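Local coordinates for protein AvrL567-A (Melampsora lini, PDB 2OPC) that serves as an avirulence protein of the flax rust fungus, probably an effector recognised by matching resistance proteins of its flax host, at residues 18-23 against 105-110; 33-38 against 86-91. One frame throughout, in Å; residues are numbered along the deposited sequence.

Contact 1 of 2, residues 18-23 against 105-110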
# COMPACT_ATOMS: atom_id res chain seq x y z
N PHE A 18 -4.32 6.30 0.89
CA PHE A 18 -3.92 5.94 2.26
C PHE A 18 -3.23 7.18 2.83
O PHE A 18 -2.14 7.56 2.39
CB PHE A 18 -3.00 4.70 2.20
CG PHE A 18 -2.51 4.21 3.55
CD1 PHE A 18 -3.39 4.11 4.61
CD2 PHE A 18 -1.17 3.85 3.73
CE1 PHE A 18 -2.96 3.61 5.84
CE2 PHE A 18 -0.73 3.36 5.00
CZ PHE A 18 -1.66 3.26 6.02
N TYR A 19 -3.91 7.79 3.80
CA TYR A 19 -3.49 9.08 4.32
C TYR A 19 -2.33 9.03 5.32
O TYR A 19 -2.22 8.09 6.07
CB TYR A 19 -4.71 9.82 4.92
CG TYR A 19 -5.55 10.44 3.84
CD1 TYR A 19 -5.27 11.71 3.36
CD2 TYR A 19 -6.58 9.72 3.23
CE1 TYR A 19 -6.03 12.29 2.32
CE2 TYR A 19 -7.36 10.29 2.19
CZ TYR A 19 -7.05 11.56 1.74
OH TYR A 19 -7.80 12.14 0.73
N ARG A 20 -1.46 10.04 5.30
CA ARG A 20 -0.31 10.15 6.21
C ARG A 20 -0.75 10.73 7.53
O ARG A 20 -0.26 11.74 8.00
CB ARG A 20 0.76 10.99 5.58
CG ARG A 20 1.33 10.36 4.30
CD ARG A 20 2.67 9.83 4.64
NE ARG A 20 3.68 10.87 4.80
CZ ARG A 20 4.99 10.65 4.92
NH1 ARG A 20 5.37 9.34 4.91
NH2 ARG A 20 5.89 11.70 5.06
N SER A 21 -1.70 10.02 8.13
CA SER A 21 -2.07 10.18 9.55
C SER A 21 -1.67 8.87 10.20
O SER A 21 -1.99 7.82 9.67
CB SER A 21 -3.58 10.32 9.64
OG SER A 21 -4.03 10.09 10.96
N PRO A 22 -0.98 8.91 11.34
CA PRO A 22 -0.42 7.68 11.88
C PRO A 22 -1.43 6.60 12.20
O PRO A 22 -1.05 5.43 12.22
CB PRO A 22 0.32 8.13 13.14
CG PRO A 22 0.77 9.53 12.78
CD PRO A 22 -0.48 10.09 12.07
N THR A 23 -2.68 6.98 12.42
CA THR A 23 -3.72 6.02 12.81
C THR A 23 -4.55 5.56 11.62
O THR A 23 -5.52 4.81 11.78
CB THR A 23 -4.63 6.66 13.89
OG1 THR A 23 -5.20 7.88 13.40
CG2 THR A 23 -3.85 6.95 15.19
N PHE A 105 8.09 11.63 -3.72
CA PHE A 105 7.48 11.41 -5.03
C PHE A 105 6.34 10.37 -4.97
O PHE A 105 5.74 10.08 -5.99
CB PHE A 105 8.52 11.01 -6.09
CG PHE A 105 9.39 9.84 -5.69
CD1 PHE A 105 10.69 10.06 -5.23
CD2 PHE A 105 8.91 8.52 -5.75
CE1 PHE A 105 11.51 8.98 -4.86
CE2 PHE A 105 9.72 7.44 -5.39
CZ PHE A 105 11.03 7.66 -4.96
N HIS A 106 6.03 9.87 -3.77
CA HIS A 106 4.83 9.05 -3.58
C HIS A 106 3.68 9.87 -3.01
O HIS A 106 2.55 9.37 -2.95
CB HIS A 106 5.07 7.97 -2.53
CG HIS A 106 6.10 6.97 -2.91
ND1 HIS A 106 7.15 6.61 -2.10
CD2 HIS A 106 6.22 6.21 -4.03
CE1 HIS A 106 7.88 5.69 -2.70
NE2 HIS A 106 7.33 5.43 -3.88
N LEU A 107 3.95 11.11 -2.58
CA LEU A 107 2.98 11.86 -1.79
C LEU A 107 2.15 12.80 -2.63
O LEU A 107 2.70 13.57 -3.43
CB LEU A 107 3.69 12.68 -0.70
CG LEU A 107 4.44 11.82 0.32
CD1 LEU A 107 5.33 12.70 1.19
CD2 LEU A 107 3.44 11.01 1.19
N PHE A 108 0.84 12.70 -2.43
CA PHE A 108 -0.15 13.59 -3.10
C PHE A 108 -0.71 14.51 -2.04
O PHE A 108 -0.96 14.09 -0.91
CB PHE A 108 -1.28 12.74 -3.69
CG PHE A 108 -0.85 11.92 -4.87
CD1 PHE A 108 -1.02 12.40 -6.18
CD2 PHE A 108 -0.25 10.66 -4.68
CE1 PHE A 108 -0.58 11.67 -7.28
CE2 PHE A 108 0.19 9.91 -5.77
CZ PHE A 108 0.01 10.40 -7.08
N GLU A 109 -0.91 15.77 -2.39
CA GLU A 109 -1.41 16.71 -1.41
C GLU A 109 -2.88 16.60 -1.30
O GLU A 109 -3.56 16.40 -2.30
CB GLU A 109 -0.99 18.15 -1.74
CG GLU A 109 0.51 18.25 -1.65
CD GLU A 109 0.94 19.68 -1.60
OE1 GLU A 109 1.39 20.14 -0.53
OE2 GLU A 109 0.78 20.37 -2.64
N ASN A 110 -3.38 16.77 -0.08
CA ASN A 110 -4.82 16.74 0.15
C ASN A 110 -5.54 17.72 -0.77
O ASN A 110 -5.04 18.82 -1.14
CB ASN A 110 -5.12 17.02 1.63
CG ASN A 110 -6.47 16.49 2.06
OD1 ASN A 110 -7.52 17.01 1.67
ND2 ASN A 110 -6.46 15.45 2.90

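Contact 2 of 2, residues 33-38 against 86-91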
# COMPACT_ATOMS: atom_id res chain seq x y z
N LYS A 33 -5.69 -5.70 4.67
CA LYS A 33 -5.75 -4.43 5.43
C LYS A 33 -4.36 -3.88 5.54
O LYS A 33 -3.33 -4.59 5.44
CB LYS A 33 -6.42 -4.53 6.80
CG LYS A 33 -5.86 -5.52 7.67
CD LYS A 33 -6.67 -5.57 9.00
CE LYS A 33 -6.08 -6.56 9.94
NZ LYS A 33 -6.57 -6.40 11.31
N VAL A 34 -4.33 -2.54 5.70
CA VAL A 34 -3.09 -1.76 5.68
C VAL A 34 -3.04 -0.81 6.86
O VAL A 34 -4.06 -0.18 7.16
CB VAL A 34 -2.97 -0.93 4.36
CG1 VAL A 34 -1.55 -0.36 4.19
CG2 VAL A 34 -3.34 -1.77 3.15
N LYS A 35 -1.88 -0.69 7.50
CA LYS A 35 -1.70 0.34 8.54
C LYS A 35 -0.28 0.89 8.38
O LYS A 35 0.49 0.37 7.57
CB LYS A 35 -1.89 -0.24 9.97
CG LYS A 35 -0.77 -1.18 10.39
CD LYS A 35 -0.92 -1.59 11.84
CE LYS A 35 0.26 -2.47 12.26
NZ LYS A 35 0.18 -2.78 13.74
N TRP A 36 0.06 1.92 9.15
CA TRP A 36 1.43 2.41 9.14
C TRP A 36 2.31 1.66 10.10
O TRP A 36 1.86 1.19 11.15
CB TRP A 36 1.47 3.91 9.48
CG TRP A 36 0.93 4.78 8.40
CD1 TRP A 36 -0.23 5.53 8.42
CD2 TRP A 36 1.56 5.05 7.16
NE1 TRP A 36 -0.38 6.21 7.24
CE2 TRP A 36 0.72 5.95 6.45
CE3 TRP A 36 2.76 4.60 6.56
CZ2 TRP A 36 1.06 6.44 5.18
CZ3 TRP A 36 3.09 5.08 5.29
CH2 TRP A 36 2.23 5.98 4.61
N ASP A 37 3.61 1.64 9.80
CA ASP A 37 4.56 0.94 10.65
C ASP A 37 4.67 1.55 12.01
O ASP A 37 4.73 0.83 13.03
CB ASP A 37 5.92 0.78 9.95
CG ASP A 37 6.56 2.11 9.50
OD1 ASP A 37 5.88 3.14 9.32
OD2 ASP A 37 7.80 2.13 9.34
N ASN A 38 4.69 2.88 12.05
CA ASN A 38 4.79 3.66 13.28
C ASN A 38 4.51 5.14 12.99
O ASN A 38 4.10 5.50 11.86
CB ASN A 38 6.17 3.47 13.95
CG ASN A 38 7.30 3.81 13.02
OD1 ASN A 38 7.31 4.85 12.37
ND2 ASN A 38 8.26 2.88 12.90
N GLN A 86 -1.63 -13.92 10.10
CA GLN A 86 -1.48 -13.95 11.56
C GLN A 86 -0.72 -12.77 12.12
O GLN A 86 -0.86 -12.46 13.32
CB GLN A 86 -0.77 -15.24 11.99
CG GLN A 86 -1.59 -16.50 11.66
CD GLN A 86 -2.78 -16.74 12.61
OE1 GLN A 86 -3.06 -15.97 13.55
NE2 GLN A 86 -3.48 -17.86 12.37
N HIS A 87 0.11 -12.14 11.29
CA HIS A 87 0.99 -11.08 11.77
C HIS A 87 1.05 -10.02 10.70
O HIS A 87 1.06 -10.35 9.52
CB HIS A 87 2.41 -11.60 12.03
CG HIS A 87 2.45 -12.57 13.16
ND1 HIS A 87 2.25 -12.18 14.47
CD2 HIS A 87 2.57 -13.92 13.19
CE1 HIS A 87 2.29 -13.25 15.25
NE2 HIS A 87 2.47 -14.32 14.49
N TRP A 88 1.08 -8.76 11.09
CA TRP A 88 1.29 -7.69 10.11
C TRP A 88 2.68 -7.82 9.49
O TRP A 88 3.65 -8.16 10.18
CB TRP A 88 1.20 -6.34 10.81
CG TRP A 88 -0.13 -6.00 11.30
CD1 TRP A 88 -0.66 -6.20 12.56
CD2 TRP A 88 -1.12 -5.29 10.55
NE1 TRP A 88 -1.93 -5.67 12.61
CE2 TRP A 88 -2.25 -5.12 11.39
CE3 TRP A 88 -1.18 -4.79 9.25
CZ2 TRP A 88 -3.41 -4.42 10.95
CZ3 TRP A 88 -2.33 -4.16 8.81
CH2 TRP A 88 -3.40 -3.96 9.65
N ALA A 89 2.78 -7.58 8.19
CA ALA A 89 4.03 -7.79 7.48
C ALA A 89 4.36 -6.64 6.55
O ALA A 89 3.46 -6.03 5.97
CB ALA A 89 3.95 -9.09 6.63
N GLN A 90 5.65 -6.39 6.31
CA GLN A 90 6.05 -5.49 5.26
C GLN A 90 5.85 -6.21 3.92
O GLN A 90 5.88 -7.46 3.86
CB GLN A 90 7.55 -5.19 5.38
CG GLN A 90 7.94 -4.53 6.64
CD GLN A 90 9.44 -4.45 6.78
OE1 GLN A 90 10.14 -4.12 5.82
NE2 GLN A 90 9.94 -4.75 7.98
N ALA A 91 5.67 -5.46 2.87
CA ALA A 91 5.68 -6.08 1.55
C ALA A 91 7.05 -6.74 1.31
O ALA A 91 8.07 -6.23 1.72
CB ALA A 91 5.32 -5.04 0.45

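Contact 1 of 2, residues 18-23 against 105-110
R20 lays its side chain across one methyl of L107, and the two chains meet at about a right angle. At R20 the CB already points toward 105-110, and CG is turned anti to the carbonyl carbon (chi1 -64°). Its CG reaches L107 CD2 at 3.8 Å. Bends at chi2 and chi3 then fold the chain around that same methyl: R20 CD lies 3.7 Å from L107 CD2, and R20 NE closes to 3.6 Å of it. From CZ outward the chain starts to leave it, at 4.1 Å from L107 CD2, and the methyl sits over one face of the guanidinium. At the tip, R20 NH2 meets the other branch, L107 CD1, at 4.0 Å. These are all van der Waals contacts.

R20 is the centre of an inverse gamma turn, with a weak bond from S21 N back to Y19 O, just where strand 16-19 ends. That strand is one of the two edge strands of the four-stranded antiparallel sheet in the protein's beta-sandwich. Its neighbour, strand 118-125, supplies I119, which packs on L107, and Y118, whose backbone is hydrogen-bonded to F108.

A second touch lies further along. N110 ND2 comes in obliquely to the Y19 ring, 3.2 Å from Y19 CE1, with amide and ring planes 41° apart. The amide is held by others: P116 O accepts from ND2 and I112 N donates to OD1. Y19 OH is hydrogen-bonded to R17, and the Y19 ring also meets that of Y118.

Contact 2 of 2, residues 33-38 against 86-91
W88 slots its indole between K33 and K35, which both project from strand 32-36, the middle strand of the three-stranded antiparallel sheet in this beta-sandwich. V34, between them, turns its side chain the other way, onto F46 and L28, so the tryptophan lies on the sheet face opposite to V34.

The cation-pi interaction belongs to K35. Its NZ stands over the five-membered ring of W88, 3.8 Å from the centroid and 15° off the ring normal. One methylene back, a CH-pi contact uses the same ring: K35 CE lies 3.6 Å from that centroid and only 9° off the normal. Beyond CG the lysine is fully extended and runs obliquely over the indole, so CG and CD cover the six-membered ring while CE and NZ reach the pyrrole part. The indole cloud would probably help to stabilise the ammonium charge.

Plain packing accounts for the rest. K33 lies on the other side of the indole plane from K35, crossing the tryptophan at about a right angle and meeting the benzene end obliquely. Its CG, set between backbone N and carbonyl carbon (chi1 54°), touches W88 CH2 at 3.5 Å, and the extended chain carries CE to 3.6 Å from W88 CZ2. K47 of strand 44-48 also packs against the tryptophan, and the next residue, A89, is tied by its backbone to F46 of that strand. Deepest toward the strand, W88 CZ3 comes within 3.5 Å of K33 O.

Overall arrangement
Along the chain the order is 18-23, 33-38, 86-91, 105-110, so contact 2 is nested inside the loop closed by contact 1. Their centres are about 16 Å apart. Contact 1 sits at an edge of the four-stranded sheet, contact 2 on the three-stranded one; 86-91 and 105-110 both belong to the long excursion between strands 75-81 and 118-125. The two contacts meet directly where 18-23 touches 33-38: the rings of F18 and W36 stack, and Y19 O probably accepts a bond from W36 NE1. The excursion thus touches both sheets of the sandwich, while the cobalt ligands C60 and H62 lie on strand 58-63, part of neither contact.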